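Local coordinates for protein aspartate--tRNA(Asp/Asn) ligase (Thermus thermophilus, PDB 1N9W) that attaches L-aspartate to both tRNA(Asp) and tRNA(Asn), first activating the amino acid with ATP and then transferring it to the tRNA acceptor end, at residues G222-D226 / E227-M231; R232-E235 / A236-E240; L404-V407 / R408-R411; A130-R133 / G134-Y138; Q351-R355 / Y356-L360. All blocks are in the same frame, centred on the assembly; numbering follows the deposited sequence.

From the N terminus the order is contacts 4, 1, 2, 5 and 3. Each joins adjoining segments, so each closes a local helical turn or cap; the five follow one another in series, and none nests or crosses. Contact 4 lies on helix 119-141. Contact 1 caps the start of helix 227-248 after strand 215-222, and contact 2 continues along that helix, packing its Leu237 and Ala236 on Phe135 and Tyr138 of contact 4. Contact 5 leads from strand 344-351 into helix 356-364; its Gln351 packs on Asp226 and Leu230 of contact 1. Contact 3, touching none of the others, is the turn after helix 394-402.

Contact 1 of 5, residues G222-D226 / E227-M231; sequences GFIAD and EEDLM
The backbone turns from the loop into helix 227-248 at Asp226, whose O accepts from Asp229 N at 3.1 Å, an i to i+3 bond. Asp226 is thus the N-cap of this helix, where the chain leaving strand 215-222 of the catalytic domain changes course. Aspartate suits an N-cap because its short carboxylate can fold back onto the first turn. Here CG sits between the backbone N and the carbonyl carbon (chi1 44°), which carries Asp226 OD1 alongside Glu228: it accepts from Glu228 N at 3.1 Å, but the bond is weak and bent to 125°, and Glu228 CB presses on the same OD1.

Three residues into the helix, Asp229 binds back to the loop. Its OD2 takes the amide hydrogen of Ala225, with Ala225 N to Asp229 OD2 2.7 Å and a nearly straight 177° at the hydrogen, the donor arriving almost along the C-O axis. The bond reaches the residue before the N-cap, so this is not the classical capping box. Asp229 OD1 meets Arg232 in a salt bridge, which would tend to offset the nearness of Asp226 OD1, 4.4 Å from Asp229 OD1. With an alanine at Asp229, Ala225 N would probably lose its acceptor and Arg232 its mate, leaving the loop looser on the helix. Glu228, for its part, turns its carboxylate to Arg269. Ile224 runs antiparallel to Asp229, with Ile224 CB 3.4 Å from Asp229 OD2. Ile224 CD1 lies 4.4 Å from Leu230 CD2.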
# COMPACT_ATOMS: atom_id res chain seq x y z
N GLY B 222 2.03 19.81 4.35
CA GLY B 222 2.57 21.13 4.63
C GLY B 222 1.65 22.26 4.20
O GLY B 222 0.57 22.02 3.66
N PHE B 223 2.08 23.50 4.44
CA PHE B 223 1.29 24.69 4.10
C PHE B 223 -0.07 24.70 4.78
O PHE B 223 -1.09 25.03 4.17
CB PHE B 223 1.12 24.80 2.58
CG PHE B 223 2.39 25.09 1.86
CD1 PHE B 223 3.02 26.32 1.99
CD2 PHE B 223 2.99 24.12 1.06
CE1 PHE B 223 4.23 26.57 1.35
CE2 PHE B 223 4.20 24.37 0.42
CZ PHE B 223 4.82 25.60 0.57
N ILE B 224 -0.09 24.34 6.05
CA ILE B 224 -1.32 24.33 6.82
C ILE B 224 -1.42 25.62 7.64
O ILE B 224 -0.43 26.33 7.83
CB ILE B 224 -1.37 23.13 7.77
CG1 ILE B 224 -0.20 23.21 8.76
CG2 ILE B 224 -1.31 21.82 6.98
CD1 ILE B 224 -0.26 22.17 9.86
N ALA B 225 -2.62 25.90 8.13
CA ALA B 225 -2.86 27.09 8.95
C ALA B 225 -2.62 26.74 10.42
O ALA B 225 -2.05 27.53 11.16
CB ALA B 225 -4.30 27.58 8.75
N ASP B 226 -3.06 25.55 10.82
CA ASP B 226 -2.91 25.06 12.20
C ASP B 226 -3.27 23.57 12.27
O ASP B 226 -3.55 22.94 11.25
CB ASP B 226 -3.81 25.85 13.15
CG ASP B 226 -5.21 26.06 12.58
OD1 ASP B 226 -5.73 25.14 11.91
OD2 ASP B 226 -5.79 27.14 12.83
N GLU B 227 -3.28 23.00 13.48
CA GLU B 227 -3.61 21.59 13.64
C GLU B 227 -5.05 21.28 13.23
O GLU B 227 -5.40 20.13 12.98
CB GLU B 227 -3.37 21.13 15.09
CG GLU B 227 -4.46 21.53 16.09
CD GLU B 227 -4.43 23.01 16.45
OE1 GLU B 227 -5.29 23.45 17.24
OE2 GLU B 227 -3.54 23.74 15.95
N GLU B 228 -5.87 22.32 13.15
CA GLU B 228 -7.27 22.18 12.78
C GLU B 228 -7.43 21.66 11.36
O GLU B 228 -8.44 21.04 11.03
CB GLU B 228 -7.98 23.53 12.92
CG GLU B 228 -9.49 23.42 13.05
CD GLU B 228 -9.90 22.56 14.23
OE1 GLU B 228 -9.37 22.78 15.34
OE2 GLU B 228 -10.76 21.67 14.06
N ASP B 229 -6.43 21.91 10.52
CA ASP B 229 -6.49 21.43 9.14
C ASP B 229 -6.37 19.91 9.14
O ASP B 229 -7.02 19.23 8.35
CB ASP B 229 -5.35 22.02 8.29
CG ASP B 229 -5.61 23.45 7.90
OD1 ASP B 229 -6.79 23.86 7.85
OD2 ASP B 229 -4.63 24.17 7.62
N LEU B 230 -5.53 19.39 10.04
CA LEU B 230 -5.31 17.96 10.17
C LEU B 230 -6.57 17.23 10.63
O LEU B 230 -6.94 16.19 10.06
CB LEU B 230 -4.17 17.70 11.16
CG LEU B 230 -2.91 18.54 10.97
CD1 LEU B 230 -1.87 18.15 12.02
CD2 LEU B 230 -2.36 18.33 9.57
N MET B 231 -7.24 17.78 11.64
CA MET B 231 -8.46 17.18 12.17
C MET B 231 -9.57 17.14 11.12
O MET B 231 -10.23 16.11 10.95
CB MET B 231 -8.93 17.91 13.45
CG MET B 231 -8.27 17.39 14.74
SD MET B 231 -8.68 18.25 16.31
CE MET B 231 -7.28 19.39 16.42

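Contact 2 of 5, residues R232-E235 / A236-E240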
# COMPACT_ATOMS: atom_id res chain seq x y z
N ARG B 232 -9.77 18.24 10.41
CA ARG B 232 -10.79 18.29 9.38
C ARG B 232 -10.44 17.29 8.26
O ARG B 232 -11.33 16.67 7.68
CB ARG B 232 -10.91 19.71 8.81
CG ARG B 232 -11.78 20.64 9.66
CD ARG B 232 -11.19 22.04 9.74
NE ARG B 232 -10.81 22.54 8.42
CZ ARG B 232 -10.02 23.59 8.22
NH1 ARG B 232 -9.52 24.24 9.27
NH2 ARG B 232 -9.72 23.97 6.99
N LEU B 233 -9.15 17.14 7.97
CA LEU B 233 -8.71 16.22 6.94
C LEU B 233 -9.01 14.78 7.36
O LEU B 233 -9.59 14.01 6.60
CB LEU B 233 -7.21 16.36 6.69
CG LEU B 233 -6.57 15.23 5.85
CD1 LEU B 233 -7.01 15.36 4.41
CD2 LEU B 233 -5.05 15.29 5.95
N GLU B 234 -8.60 14.42 8.58
CA GLU B 234 -8.82 13.08 9.08
C GLU B 234 -10.29 12.68 9.09
O GLU B 234 -10.63 11.51 8.85
CB GLU B 234 -8.23 12.92 10.47
CG GLU B 234 -8.64 11.62 11.13
CD GLU B 234 -7.72 11.20 12.26
OE1 GLU B 234 -7.17 12.08 12.96
OE2 GLU B 234 -7.56 9.98 12.45
N GLU B 235 -11.17 13.64 9.36
CA GLU B 235 -12.61 13.38 9.39
C GLU B 235 -13.11 12.96 8.02
O GLU B 235 -13.85 11.98 7.89
CB GLU B 235 -13.38 14.64 9.83
CG GLU B 235 -13.53 14.79 11.34
CD GLU B 235 -14.29 16.06 11.74
OE1 GLU B 235 -15.34 16.36 11.13
OE2 GLU B 235 -13.83 16.75 12.67
N ALA B 236 -12.70 13.70 7.00
CA ALA B 236 -13.11 13.41 5.63
C ALA B 236 -12.46 12.09 5.20
O ALA B 236 -13.10 11.27 4.53
CB ALA B 236 -12.68 14.55 4.71
N LEU B 237 -11.20 11.90 5.59
CA LEU B 237 -10.45 10.69 5.28
C LEU B 237 -11.20 9.47 5.83
O LEU B 237 -11.44 8.50 5.11
CB LEU B 237 -9.05 10.76 5.90
CG LEU B 237 -8.15 9.52 5.84
CD1 LEU B 237 -7.79 9.21 4.40
CD2 LEU B 237 -6.89 9.77 6.67
N LEU B 238 -11.57 9.52 7.11
CA LEU B 238 -12.28 8.43 7.76
C LEU B 238 -13.61 8.13 7.10
O LEU B 238 -13.98 6.96 6.94
CB LEU B 238 -12.52 8.76 9.23
CG LEU B 238 -11.31 8.60 10.14
CD1 LEU B 238 -11.52 9.39 11.41
CD2 LEU B 238 -11.09 7.12 10.43
N ALA B 239 -14.34 9.17 6.73
CA ALA B 239 -15.65 9.00 6.09
C ALA B 239 -15.48 8.18 4.82
O ALA B 239 -16.27 7.29 4.53
CB ALA B 239 -16.27 10.37 5.77
N GLU B 240 -14.43 8.50 4.07
CA GLU B 240 -14.15 7.78 2.83
C GLU B 240 -13.81 6.32 3.14
O GLU B 240 -14.37 5.40 2.55
CB GLU B 240 -12.97 8.45 2.11
CG GLU B 240 -12.54 7.77 0.82
CD GLU B 240 -12.96 8.54 -0.41
OE1 GLU B 240 -13.17 9.77 -0.29
OE2 GLU B 240 -13.06 7.93 -1.50
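Glu234 and Leu238, one helical turn apart, are brought together by opposite choices of first torsion: Glu234 turns CG anti to the backbone N (chi1 170°), toward the following turn, whereas Leu238 holds CG anti to its carbonyl carbon (chi1 -77°), back toward the preceding one. The two side chains therefore lie alongside each other and leave the helix in a common direction, with Glu234 CG 3.7 Å from Leu238 CD1. The leucine also leans over the backbone, Leu238 CG lying 3.3 Å from Glu234 O. That same oxygen accepts from Leu238 N at 2.8 Å, so one carbonyl meets both the amide and the apolar branch of a single residue.

These are i to i+4 contacts within helix 227-248, which packs on the largely antiparallel sheet of the class II synthetase catalytic domain. Leu238 touches Leu339 and Glu234 lies on Phe337, Leu339, Phe390 and Ile392; Glu234 OE2 is hydrogen-bonded to Thr347 OG1. A serine in place of Leu238 would probably open a gap beside Leu339 and leave the aliphatic part of Glu234 with less to lean on. Glu235, also buried, runs out extended to Asp266 N and Arg269. Small Ala236 allows close approach of a neighbouring ring, Ala236 CB lying 3.4 Å from Tyr138 OH, while next to it Leu237 CD2 reaches within 3.5 Å of Phe135 CE1.

Contact 3 of 5, residues L404-V407 / R408-R411; sequences LPNV and RYAR
Apolar packing gathers on Tyr409, against which Leu404 and Pro405 fold back. The proline ring lies over one face of the phenol, Pro405 CD 4.1 Å from the Tyr409 ring centroid and only 18° off the normal, a CH-pi contact displaced toward the rim. Proline suits this place because its rigid ring presents polarised C-H groups to the aromatic face. Leu404 reaches the base of the same side chain, Leu404 CD1 to Tyr409 CB 4.0 Å, and Tyr409 CG lies anti to the carbonyl carbon (chi1 -78°), which turns the ring toward this loop.

Polar contacts centre on Asn406. Its OD1 accepts weakly from Arg408 N at 2.9 Å, closing an Asx turn, and comes to the edge of the phenol near its plane, 3.3 Å from Tyr409 CD1. The amide stands steeply against the ring, their planes 77° apart. An asparagine is short enough to place OD1 at the amide two residues on.

Backbone bonds of the i to i+3 kind complete the turn: Tyr409 N to Asn406 O at 3.3 Å and Ala410 N to Val407 O at 3.0 Å. Small Ala410 and Val407 lie against helix 394-402. Beyond the turn Arg411 bridges Glu213 and Glu395, the latter a predicted ATP-binding residue. The arrangement is an Asx turn leading into a 3-10 turn, set beside the helix of class II motif 3.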
# COMPACT_ATOMS: atom_id res chain seq x y z
N LEU B 404 -14.58 -6.45 17.64
CA LEU B 404 -13.80 -7.65 17.87
C LEU B 404 -13.20 -7.67 19.28
O LEU B 404 -12.93 -6.62 19.87
CB LEU B 404 -12.68 -7.74 16.83
CG LEU B 404 -13.12 -7.47 15.38
CD1 LEU B 404 -11.90 -7.32 14.50
CD2 LEU B 404 -14.01 -8.59 14.89
N PRO B 405 -12.98 -8.87 19.83
CA PRO B 405 -12.41 -9.07 21.16
C PRO B 405 -11.17 -8.21 21.38
O PRO B 405 -11.19 -7.25 22.15
CB PRO B 405 -12.09 -10.55 21.18
CG PRO B 405 -13.22 -11.13 20.39
CD PRO B 405 -13.33 -10.17 19.22
N ASN B 406 -10.08 -8.58 20.71
CA ASN B 406 -8.83 -7.85 20.82
C ASN B 406 -8.25 -7.51 19.45
O ASN B 406 -8.74 -7.96 18.41
CB ASN B 406 -7.82 -8.65 21.63
CG ASN B 406 -7.54 -10.00 21.04
OD1 ASN B 406 -6.94 -10.11 19.97
ND2 ASN B 406 -7.99 -11.05 21.72
N VAL B 407 -7.18 -6.71 19.45
CA VAL B 407 -6.53 -6.26 18.23
C VAL B 407 -5.92 -7.36 17.36
O VAL B 407 -5.77 -7.18 16.15
CB VAL B 407 -5.43 -5.22 18.56
CG1 VAL B 407 -4.22 -5.92 19.17
CG2 VAL B 407 -5.05 -4.46 17.32
N ARG B 408 -5.57 -8.49 17.96
CA ARG B 408 -4.96 -9.59 17.21
C ARG B 408 -5.90 -10.16 16.14
O ARG B 408 -5.44 -10.81 15.20
CB ARG B 408 -4.53 -10.71 18.17
CG ARG B 408 -3.75 -10.21 19.38
CD ARG B 408 -3.04 -11.34 20.13
NE ARG B 408 -1.85 -11.81 19.41
CZ ARG B 408 -1.02 -12.75 19.85
NH1 ARG B 408 -1.24 -13.33 21.03
NH2 ARG B 408 0.03 -13.11 19.13
N TYR B 409 -7.19 -9.90 16.30
CA TYR B 409 -8.21 -10.37 15.36
C TYR B 409 -8.23 -9.58 14.05
O TYR B 409 -8.96 -9.93 13.12
CB TYR B 409 -9.60 -10.29 16.01
CG TYR B 409 -9.90 -11.42 16.97
CD1 TYR B 409 -9.08 -11.66 18.07
CD2 TYR B 409 -11.01 -12.25 16.78
CE1 TYR B 409 -9.33 -12.71 18.95
CE2 TYR B 409 -11.28 -13.30 17.65
CZ TYR B 409 -10.43 -13.53 18.73
OH TYR B 409 -10.67 -14.57 19.60
N ALA B 410 -7.44 -8.51 13.99
CA ALA B 410 -7.37 -7.68 12.79
C ALA B 410 -6.00 -7.81 12.16
O ALA B 410 -5.65 -7.08 11.23
CB ALA B 410 -7.65 -6.23 13.15
N ARG B 411 -5.22 -8.75 12.68
CA ARG B 411 -3.86 -9.00 12.21
C ARG B 411 -3.83 -10.43 11.65
O ARG B 411 -4.37 -11.35 12.26
CB ARG B 411 -2.91 -8.86 13.41
CG ARG B 411 -1.43 -8.84 13.10
CD ARG B 411 -0.99 -7.52 12.48
NE ARG B 411 0.46 -7.42 12.38
CZ ARG B 411 1.11 -6.41 11.81
NH1 ARG B 411 0.44 -5.39 11.28
NH2 ARG B 411 2.44 -6.41 11.78

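Contact 4 of 5, residues A130-R133 / G134-Y138; sequences ALVR and GFRRY
Helix 119-141, the long helix of class II motif 1 that builds the dimer interface, brings Val132 and Arg136 alongside each other one turn apart. Val132 CG1 lies over one face of the Arg136 guanidinium, 3.3 Å above its plane and offset toward the rim, with Arg136 NH1 3.5 Å from Val132 CG1. Val132 turns CG1 anti to the backbone N (chi1 174°), toward the next turn; Arg136 runs extended beside it, and the turn at its chi4 (81°) lays the flat group on the methyl. Arginine fits because the flat face of the guanidinium, from which no N-H points, can lie on a methyl while the N-H groups stay in the plane for carboxylates: Arg136 bridges Glu146 of its own chain through NE and Glu146 of the second subunit through NH2. These carboxylates would probably ease the closeness of the two Arg136 side chains at the interface.

One residue further round the helix Arg133 and Arg137 run together, Arg133 CD 3.9 Å from Arg137 NH2, with the guanidinium planes 48° apart. Arg133 makes a salt bridge through NE to Asp140 of the second subunit. Arg133 NH1 and Arg137 NH2 also pair with Glu244, though both ion pairs are long and weak.

The helical backbone is regular, Arg136 N to Val132 O measuring 3.0 Å. Gly134 presents bare backbone to helix 227-248, where it meets Glu240. Phe135 points between that helix and strands 192-198 and 215-222, touching Leu217, Val219 and Val196, while Leu131 packs on Thr398 and Leu401 of helix 394-402.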
# COMPACT_ATOMS: atom_id res chain seq x y z
N ALA B 130 -10.09 -3.01 2.71
CA ALA B 130 -10.99 -2.01 2.13
C ALA B 130 -10.69 -0.65 2.76
O ALA B 130 -10.54 0.33 2.04
CB ALA B 130 -12.45 -2.42 2.35
N LEU B 131 -10.57 -0.58 4.09
CA LEU B 131 -10.27 0.70 4.77
C LEU B 131 -9.00 1.35 4.23
O LEU B 131 -8.95 2.57 4.03
CB LEU B 131 -10.12 0.48 6.27
CG LEU B 131 -11.36 -0.02 7.03
CD1 LEU B 131 -10.95 -0.52 8.40
CD2 LEU B 131 -12.39 1.11 7.14
N VAL B 132 -7.96 0.55 4.02
CA VAL B 132 -6.70 1.08 3.52
C VAL B 132 -6.86 1.58 2.07
O VAL B 132 -6.25 2.58 1.68
CB VAL B 132 -5.60 0.00 3.61
CG1 VAL B 132 -4.32 0.49 2.97
CG2 VAL B 132 -5.36 -0.34 5.08
N ARG B 133 -7.66 0.87 1.28
CA ARG B 133 -7.89 1.27 -0.11
C ARG B 133 -8.56 2.66 -0.10
O ARG B 133 -8.19 3.55 -0.87
CB ARG B 133 -8.79 0.25 -0.82
CG ARG B 133 -9.09 0.54 -2.31
CD ARG B 133 -10.15 -0.43 -2.85
NE ARG B 133 -9.72 -1.81 -2.63
CZ ARG B 133 -10.49 -2.78 -2.14
NH1 ARG B 133 -11.75 -2.54 -1.80
NH2 ARG B 133 -9.97 -3.98 -1.95
N GLY B 134 -9.54 2.83 0.80
CA GLY B 134 -10.23 4.11 0.91
C GLY B 134 -9.27 5.19 1.35
O GLY B 134 -9.35 6.34 0.90
N PHE B 135 -8.36 4.82 2.24
CA PHE B 135 -7.35 5.72 2.77
C PHE B 135 -6.53 6.32 1.64
O PHE B 135 -6.41 7.54 1.52
CB PHE B 135 -6.44 4.93 3.71
CG PHE B 135 -5.33 5.72 4.31
CD1 PHE B 135 -5.56 6.58 5.38
CD2 PHE B 135 -4.03 5.61 3.81
CE1 PHE B 135 -4.52 7.30 5.95
CE2 PHE B 135 -2.98 6.32 4.37
CZ PHE B 135 -3.22 7.18 5.45
N ARG B 136 -5.96 5.45 0.80
CA ARG B 136 -5.13 5.88 -0.32
C ARG B 136 -5.91 6.64 -1.41
O ARG B 136 -5.37 7.58 -2.01
CB ARG B 136 -4.43 4.67 -0.96
CG ARG B 136 -3.53 3.87 -0.02
CD ARG B 136 -2.40 3.20 -0.81
NE ARG B 136 -1.65 2.19 -0.05
CZ ARG B 136 -2.05 0.94 0.15
NH1 ARG B 136 -3.21 0.53 -0.36
NH2 ARG B 136 -1.30 0.10 0.87
N ARG B 137 -7.15 6.24 -1.66
CA ARG B 137 -7.97 6.89 -2.68
C ARG B 137 -8.26 8.34 -2.28
O ARG B 137 -7.98 9.26 -3.04
CB ARG B 137 -9.30 6.15 -2.86
CG ARG B 137 -10.03 6.46 -4.18
CD ARG B 137 -11.53 6.13 -4.16
NE ARG B 137 -11.86 4.70 -4.03
CZ ARG B 137 -11.51 3.75 -4.89
NH1 ARG B 137 -10.81 4.05 -5.98
NH2 ARG B 137 -11.90 2.49 -4.70
N TYR B 138 -8.80 8.54 -1.08
CA TYR B 138 -9.12 9.89 -0.64
C TYR B 138 -7.92 10.81 -0.72
O TYR B 138 -8.00 11.90 -1.27
CB TYR B 138 -9.66 9.90 0.80
CG TYR B 138 -9.89 11.30 1.31
CD1 TYR B 138 -11.01 12.04 0.91
CD2 TYR B 138 -8.94 11.94 2.12
CE1 TYR B 138 -11.16 13.38 1.28
CE2 TYR B 138 -9.08 13.27 2.50
CZ TYR B 138 -10.20 13.99 2.07
OH TYR B 138 -10.33 15.31 2.41

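Contact 5 of 5, residues Q351-R355 / Y356-L360; sequences QRIHR and YEELL
Arg355 O, at the N-cap position of helix 356-364, accepts from Leu359 N at 3.1 Å, the donor lying in the carbonyl plane; this i to i+4 bond fastens the incoming loop to the first helical turn. Ile353 covers the turn's apolar side. Ile353 CG2 meets Glu358 CB at 3.4 Å, and Ile353 CB lies 3.9 Å from Leu359 CD2. The branched isoleucine suits this spot: with CG1 beside the backbone N (chi1 -62°), CG2 lies anti to N and faces the helix. Leu359 carries the apolar surface on to Leu377 and Phe380.

The Arg355 side chain does not extend outward. Bent at both chi2 (-82°) and chi3 (-76°), it curls back over the helix start, and its guanidinium lies against Glu357: Arg355 NH1 is 3.2 Å from Glu357 CB and Arg355 NH2 3.5 Å from Glu357 CG. Glu357 N stands in the guanidinium plane at its edge, 3.0 Å from Arg355 NH1; both are donors, an unfavourable approach that leaves the exact guanidinium position somewhat doubtful. Glu358 crosses the aliphatic root of Arg355 at about a right angle, Glu358 OE1 3.6 Å from Arg355 CB. His354 and Tyr356 pack on Ser86 and Leu89 of the second subunit, and Arg352, a predicted L-aspartate-binding residue, turns away to a salt bridge with Glu220.

A positive group at the N-terminal end of a helix is set against the helix dipole; the geometry is consistent with a guanidinium placed by packing on Glu357, with only longer-range attraction to the carboxylates of Glu357 and Glu358.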
# COMPACT_ATOMS: atom_id res chain seq x y z
N GLN B 351 0.36 19.55 14.67
CA GLN B 351 1.29 20.38 13.92
C GLN B 351 2.68 20.26 14.54
O GLN B 351 2.81 20.13 15.75
CB GLN B 351 0.82 21.83 13.93
CG GLN B 351 1.84 22.82 13.39
CD GLN B 351 1.21 24.11 12.92
OE1 GLN B 351 0.14 24.51 13.40
NE2 GLN B 351 1.87 24.79 11.99
N ARG B 352 3.72 20.28 13.70
CA ARG B 352 5.10 20.18 14.17
C ARG B 352 5.72 21.58 14.10
O ARG B 352 5.09 22.51 13.62
CB ARG B 352 5.94 19.25 13.29
CG ARG B 352 5.19 18.19 12.49
CD ARG B 352 4.63 17.10 13.37
NE ARG B 352 3.97 16.05 12.61
CZ ARG B 352 3.39 14.99 13.17
NH1 ARG B 352 3.39 14.86 14.49
NH2 ARG B 352 2.81 14.06 12.42
N ILE B 353 6.96 21.69 14.56
CA ILE B 353 7.70 22.96 14.53
C ILE B 353 8.52 22.99 13.25
O ILE B 353 9.24 22.04 12.94
CB ILE B 353 8.65 23.08 15.75
CG1 ILE B 353 7.85 23.06 17.05
CG2 ILE B 353 9.48 24.35 15.65
CD1 ILE B 353 8.70 22.93 18.30
N HIS B 354 8.43 24.09 12.49
CA HIS B 354 9.16 24.20 11.23
C HIS B 354 10.37 25.13 11.26
O HIS B 354 11.26 25.02 10.42
CB HIS B 354 8.23 24.66 10.12
CG HIS B 354 7.47 25.91 10.44
ND1 HIS B 354 6.46 25.94 11.38
CD2 HIS B 354 7.55 27.16 9.94
CE1 HIS B 354 5.95 27.16 11.44
NE2 HIS B 354 6.60 27.92 10.58
N ARG B 355 10.39 26.05 12.22
CA ARG B 355 11.51 26.99 12.32
C ARG B 355 12.68 26.38 13.08
O ARG B 355 12.51 25.82 14.16
CB ARG B 355 11.05 28.28 13.01
CG ARG B 355 10.38 29.28 12.08
CD ARG B 355 11.38 30.14 11.30
NE ARG B 355 12.00 31.17 12.14
CZ ARG B 355 13.04 30.99 12.95
NH1 ARG B 355 13.62 29.79 13.05
NH2 ARG B 355 13.50 32.00 13.67
N TYR B 356 13.86 26.49 12.50
CA TYR B 356 15.07 25.95 13.11
C TYR B 356 15.25 26.51 14.51
O TYR B 356 15.45 25.77 15.47
CB TYR B 356 16.28 26.31 12.26
CG TYR B 356 17.59 25.87 12.87
CD1 TYR B 356 17.96 24.53 12.87
CD2 TYR B 356 18.47 26.80 13.43
CE1 TYR B 356 19.17 24.12 13.41
CE2 TYR B 356 19.69 26.40 13.97
CZ TYR B 356 20.03 25.07 13.96
OH TYR B 356 21.24 24.67 14.47
N GLU B 357 15.20 27.84 14.62
CA GLU B 357 15.36 28.48 15.91
C GLU B 357 14.40 27.93 16.96
O GLU B 357 14.80 27.68 18.09
CB GLU B 357 15.17 30.00 15.79
CG GLU B 357 16.36 30.71 15.18
CD GLU B 357 17.67 30.34 15.87
OE1 GLU B 357 17.75 30.45 17.11
OE2 GLU B 357 18.61 29.93 15.16
N GLU B 358 13.14 27.75 16.58
CA GLU B 358 12.15 27.24 17.51
C GLU B 358 12.46 25.82 17.97
O GLU B 358 12.17 25.46 19.11
CB GLU B 358 10.75 27.29 16.88
CG GLU B 358 10.29 28.70 16.51
CD GLU B 358 8.80 28.78 16.27
OE1 GLU B 358 8.31 28.21 15.27
OE2 GLU B 358 8.10 29.43 17.08
N LEU B 359 13.05 25.02 17.09
CA LEU B 359 13.41 23.65 17.44
C LEU B 359 14.50 23.62 18.51
O LEU B 359 14.39 22.89 19.49
CB LEU B 359 13.89 22.88 16.21
CG LEU B 359 12.84 22.29 15.27
CD1 LEU B 359 13.53 21.68 14.06
CD2 LEU B 359 12.03 21.24 16.00
N LEU B 360 15.55 24.41 18.30
CA LEU B 360 16.66 24.46 19.24
C LEU B 360 16.20 24.77 20.65
O LEU B 360 16.59 24.10 21.60
CB LEU B 360 17.67 25.52 18.80
CG LEU B 360 18.62 25.16 17.66
CD1 LEU B 360 19.58 26.31 17.41
CD2 LEU B 360 19.39 23.89 18.01